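Local coordinates for protein alcohol dehydrogenase (Thermus thermophilus, PDB 2EIH) that binds zinc and probably acts as an oxidoreductase on alcohols with a nicotinamide cofactor, like other zinc-type alcohol dehydrogenases, at residues V159-V164 with S285-T290; W155-D160 with R260-G265. All coordinates share one frame; numbering follows the deposited sequence.

Contact 1 of 2, residues V159-V164 with S285-T290; sequences VDKLGV and SILGST
Lys161 lies across Leu287, where the end of helix 148-161 meets strand 285-288, the last strand of this chain's parallel Rossmann-type sheet. The lysine chain can be followed atom by atom. Lys161 CB is 4.1 Å from Leu287 CD1. The next carbon, Lys161 CG, packs 3.8 Å from Leu287 CB. The bend at chi2 (56°) brings CE beside Gly288 O, while NZ passes beyond it. Lys161 CE is 3.4 Å from the carbonyl oxygen Gly288 O and 4.2 Å from Ser289 CB. Lys161 NZ is 4.1 Å from Gly288 O, too far for a hydrogen bond. The contact is therefore made mainly by the aliphatic part of the lysine. With an alanine in place of Lys161, everything beyond CB is lost, which is likely to leave Leu287 CB without its CG neighbour and open a gap beside Gly288 O. The hydroxyl of Ser289 lies close to the side-chain amide of Gln156, five residues before Lys161. The strand edge also has a partner: 285-287 pairs antiparallel with a strand of the second subunit, so the sheet runs on across the interface. Gln283 of that subunit packs against Lys161. Leu287 also reaches back to the helix: its CG is anti to its own carbonyl carbon (chi1 -43°), and Leu287 CD1 lies 3.4 Å from Lys161 O, which accepts a hydrogen bond from Arg260 NH2.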
# COMPACT_ATOMS: atom_id res chain seq x y z
N VAL A 159 -3.85 -12.95 -2.16
CA VAL A 159 -4.28 -11.58 -1.96
C VAL A 159 -3.27 -10.65 -1.24
O VAL A 159 -2.81 -9.67 -1.83
CB VAL A 159 -5.64 -11.57 -1.23
CG1 VAL A 159 -6.17 -10.16 -1.09
CG2 VAL A 159 -6.63 -12.42 -2.01
N ASP A 160 -2.92 -10.95 0.01
CA ASP A 160 -1.99 -10.11 0.77
C ASP A 160 -0.51 -10.23 0.37
O ASP A 160 0.13 -9.23 0.05
CB ASP A 160 -2.16 -10.39 2.27
CG ASP A 160 -3.61 -10.22 2.75
OD1 ASP A 160 -4.20 -9.14 2.48
OD2 ASP A 160 -4.16 -11.14 3.39
N LYS A 161 0.03 -11.44 0.37
CA LYS A 161 1.43 -11.66 0.02
C LYS A 161 1.78 -11.39 -1.44
O LYS A 161 2.63 -10.56 -1.74
CB LYS A 161 1.83 -13.10 0.36
CG LYS A 161 2.71 -13.24 1.58
CD LYS A 161 2.12 -12.64 2.84
CE LYS A 161 3.08 -12.93 3.98
NZ LYS A 161 2.78 -12.23 5.25
N LEU A 162 1.12 -12.09 -2.36
CA LEU A 162 1.41 -11.92 -3.78
C LEU A 162 0.73 -10.72 -4.43
O LEU A 162 1.14 -10.27 -5.51
CB LEU A 162 1.02 -13.18 -4.54
CG LEU A 162 1.75 -14.47 -4.15
CD1 LEU A 162 0.93 -15.66 -4.61
CD2 LEU A 162 3.15 -14.49 -4.75
N GLY A 163 -0.31 -10.19 -3.79
CA GLY A 163 -1.03 -9.07 -4.36
C GLY A 163 -1.48 -9.36 -5.79
O GLY A 163 -1.41 -8.49 -6.66
N VAL A 164 -1.95 -10.58 -6.03
CA VAL A 164 -2.40 -10.95 -7.37
C VAL A 164 -3.44 -9.96 -7.89
O VAL A 164 -4.33 -9.53 -7.15
CB VAL A 164 -2.96 -12.39 -7.39
CG1 VAL A 164 -3.70 -12.66 -8.68
CG2 VAL A 164 -1.81 -13.39 -7.23
N SER A 285 11.22 -12.11 -5.00
CA SER A 285 10.79 -11.99 -3.61
C SER A 285 10.23 -13.32 -3.14
O SER A 285 9.36 -13.90 -3.78
CB SER A 285 9.69 -10.93 -3.46
OG SER A 285 10.03 -9.71 -4.11
N ILE A 286 10.72 -13.81 -2.01
CA ILE A 286 10.23 -15.06 -1.44
C ILE A 286 9.53 -14.70 -0.15
O ILE A 286 10.13 -14.12 0.75
CB ILE A 286 11.38 -16.02 -1.13
CG1 ILE A 286 12.17 -16.29 -2.41
CG2 ILE A 286 10.84 -17.32 -0.56
CD1 ILE A 286 13.56 -16.78 -2.16
N LEU A 287 8.26 -15.06 -0.06
CA LEU A 287 7.46 -14.70 1.10
C LEU A 287 6.89 -15.91 1.84
O LEU A 287 6.19 -16.73 1.25
CB LEU A 287 6.32 -13.80 0.63
CG LEU A 287 6.72 -12.71 -0.38
CD1 LEU A 287 5.51 -12.26 -1.18
CD2 LEU A 287 7.34 -11.55 0.36
N GLY A 288 7.18 -16.01 3.13
CA GLY A 288 6.64 -17.12 3.90
C GLY A 288 5.26 -16.73 4.40
O GLY A 288 5.03 -15.57 4.76
N SER A 289 4.34 -17.68 4.44
CA SER A 289 2.99 -17.39 4.89
C SER A 289 2.34 -18.55 5.63
O SER A 289 2.28 -19.67 5.13
CB SER A 289 2.12 -16.98 3.71
OG SER A 289 0.74 -16.91 4.07
N THR A 290 1.85 -18.27 6.82
CA THR A 290 1.18 -19.29 7.61
C THR A 290 -0.18 -18.74 7.99
O THR A 290 -0.27 -17.66 8.57
CB THR A 290 1.97 -19.65 8.88
OG1 THR A 290 3.23 -20.25 8.52
CG2 THR A 290 1.19 -20.64 9.74

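Contact 2 of 2, residues W155-D160 with R260-G265; sequences WQMVVD and RIAIAG
Met157 and Ala262 bring helix and strand closest, with their CA atoms 5.6 Å apart, and the helix widens into a pi-type turn over 156-160. No hydrogen bond joins the two segments. The contact is apolar and buried, and Met157 carries it from the helix side. Met157 CB meets Ala262 CB at 3.8 Å, and Met157 CG lies 4.0 Å from the same Ala262 CB. The chain runs on extended through chi2 (-176°), which carries the sulfur past Ala262 to the end of the strand. Met157 SD then sits 3.8 Å from Ala264 CB. The backbone is near as well, with Met157 SD 3.9 Å from Ala264 N. The last torsion, chi3, bends the chain (-76°) and leaves Met157 CE 4.1 Å from Ala264 CB. This is helix-on-sheet packing in the Rossmann-type domain: helix 148-161 lies against the parallel sheet. The short side chains of Ala262, on strand 259-263, and Ala264, just after it, probably allow the methionine to approach closely. Val240, on the neighbouring strand 236-241, and Val179 also touch Met157.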
# COMPACT_ATOMS: atom_id res chain seq x y z
N TRP A 155 -5.50 -17.51 0.71
CA TRP A 155 -5.90 -16.12 0.55
C TRP A 155 -4.79 -15.15 0.94
O TRP A 155 -4.54 -14.18 0.22
CB TRP A 155 -7.17 -15.85 1.36
CG TRP A 155 -7.67 -14.45 1.22
CD1 TRP A 155 -7.12 -13.32 1.77
CD2 TRP A 155 -8.83 -14.03 0.51
NE1 TRP A 155 -7.89 -12.23 1.45
CE2 TRP A 155 -8.95 -12.63 0.68
CE3 TRP A 155 -9.81 -14.69 -0.25
CZ2 TRP A 155 -9.99 -11.88 0.11
CZ3 TRP A 155 -10.84 -13.96 -0.81
CH2 TRP A 155 -10.93 -12.56 -0.62
N GLN A 156 -4.12 -15.40 2.06
CA GLN A 156 -3.04 -14.52 2.48
C GLN A 156 -1.93 -14.55 1.44
O GLN A 156 -1.35 -13.52 1.13
CB GLN A 156 -2.47 -14.92 3.84
CG GLN A 156 -1.41 -13.93 4.35
CD GLN A 156 -1.02 -14.12 5.81
OE1 GLN A 156 -0.00 -14.74 6.11
NE2 GLN A 156 -1.84 -13.59 6.72
N MET A 157 -1.65 -15.73 0.89
CA MET A 157 -0.60 -15.87 -0.11
C MET A 157 -0.95 -15.13 -1.41
O MET A 157 -0.16 -14.33 -1.91
CB MET A 157 -0.33 -17.35 -0.40
CG MET A 157 0.26 -18.12 0.77
SD MET A 157 0.68 -19.83 0.32
CE MET A 157 -0.90 -20.51 0.29
N VAL A 158 -2.15 -15.39 -1.94
CA VAL A 158 -2.61 -14.77 -3.19
C VAL A 158 -2.94 -13.28 -3.06
O VAL A 158 -2.36 -12.45 -3.76
CB VAL A 158 -3.87 -15.53 -3.71
CG1 VAL A 158 -4.42 -14.87 -4.96
CG2 VAL A 158 -3.49 -16.99 -3.99
N VAL A 159 -3.85 -12.95 -2.16
CA VAL A 159 -4.28 -11.58 -1.96
C VAL A 159 -3.27 -10.65 -1.24
O VAL A 159 -2.81 -9.67 -1.83
CB VAL A 159 -5.64 -11.57 -1.23
CG1 VAL A 159 -6.17 -10.16 -1.09
CG2 VAL A 159 -6.63 -12.42 -2.01
N ASP A 160 -2.92 -10.95 0.01
CA ASP A 160 -1.99 -10.11 0.77
C ASP A 160 -0.51 -10.23 0.37
O ASP A 160 0.13 -9.23 0.05
CB ASP A 160 -2.16 -10.39 2.27
CG ASP A 160 -3.61 -10.22 2.75
OD1 ASP A 160 -4.20 -9.14 2.48
OD2 ASP A 160 -4.16 -11.14 3.39
N ARG A 260 7.16 -12.64 -7.52
CA ARG A 260 6.96 -12.94 -6.13
C ARG A 260 6.57 -14.40 -5.97
O ARG A 260 5.80 -14.95 -6.75
CB ARG A 260 5.91 -11.98 -5.57
CG ARG A 260 6.43 -10.56 -5.56
CD ARG A 260 5.38 -9.50 -5.72
NE ARG A 260 4.58 -9.29 -4.53
CZ ARG A 260 3.71 -8.29 -4.41
NH1 ARG A 260 3.55 -7.42 -5.40
NH2 ARG A 260 3.00 -8.15 -3.30
N ILE A 261 7.14 -15.03 -4.95
CA ILE A 261 6.88 -16.43 -4.66
C ILE A 261 6.40 -16.54 -3.21
O ILE A 261 7.10 -16.14 -2.29
CB ILE A 261 8.18 -17.25 -4.84
CG1 ILE A 261 8.73 -17.03 -6.25
CG2 ILE A 261 7.91 -18.73 -4.60
CD1 ILE A 261 10.18 -17.48 -6.44
N ALA A 262 5.20 -17.07 -3.02
CA ALA A 262 4.64 -17.24 -1.69
C ALA A 262 4.78 -18.70 -1.29
O ALA A 262 4.38 -19.60 -2.03
CB ALA A 262 3.17 -16.84 -1.68
N ILE A 263 5.36 -18.94 -0.12
CA ILE A 263 5.56 -20.30 0.36
C ILE A 263 4.80 -20.60 1.64
O ILE A 263 5.01 -19.95 2.66
CB ILE A 263 7.05 -20.59 0.57
CG1 ILE A 263 7.76 -20.68 -0.78
CG2 ILE A 263 7.22 -21.86 1.37
CD1 ILE A 263 9.22 -21.01 -0.68
N ALA A 264 3.94 -21.60 1.57
CA ALA A 264 3.13 -22.02 2.70
C ALA A 264 3.90 -22.82 3.73
O ALA A 264 4.65 -22.26 4.54
CB ALA A 264 1.94 -22.83 2.20
N GLY A 265 3.71 -24.13 3.71
CA GLY A 265 4.38 -25.00 4.65
C GLY A 265 5.37 -25.89 3.94
O GLY A 265 5.38 -27.11 4.14

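Overall arrangement
Following the chain from the N terminus, both contacts start on helix 148-161. The chain then runs through strands 169-172, 193-198, 214-217 and 236-241 before reaching strand 259-263, where contact 2 closes a loop of about 100 residues. Further on, strand 285-288 closes contact 1. The two loops cross, since contact 1 starts and ends later than contact 2, and the segments share Val159 and Asp160. Their centres are about 3 Å apart. Probable backbone hydrogen bonds from Lys161 to Gln156 and from Leu162 to Met157 link them within the helix. Together they tie one helix to two adjacent parallel strands, near the second subunit.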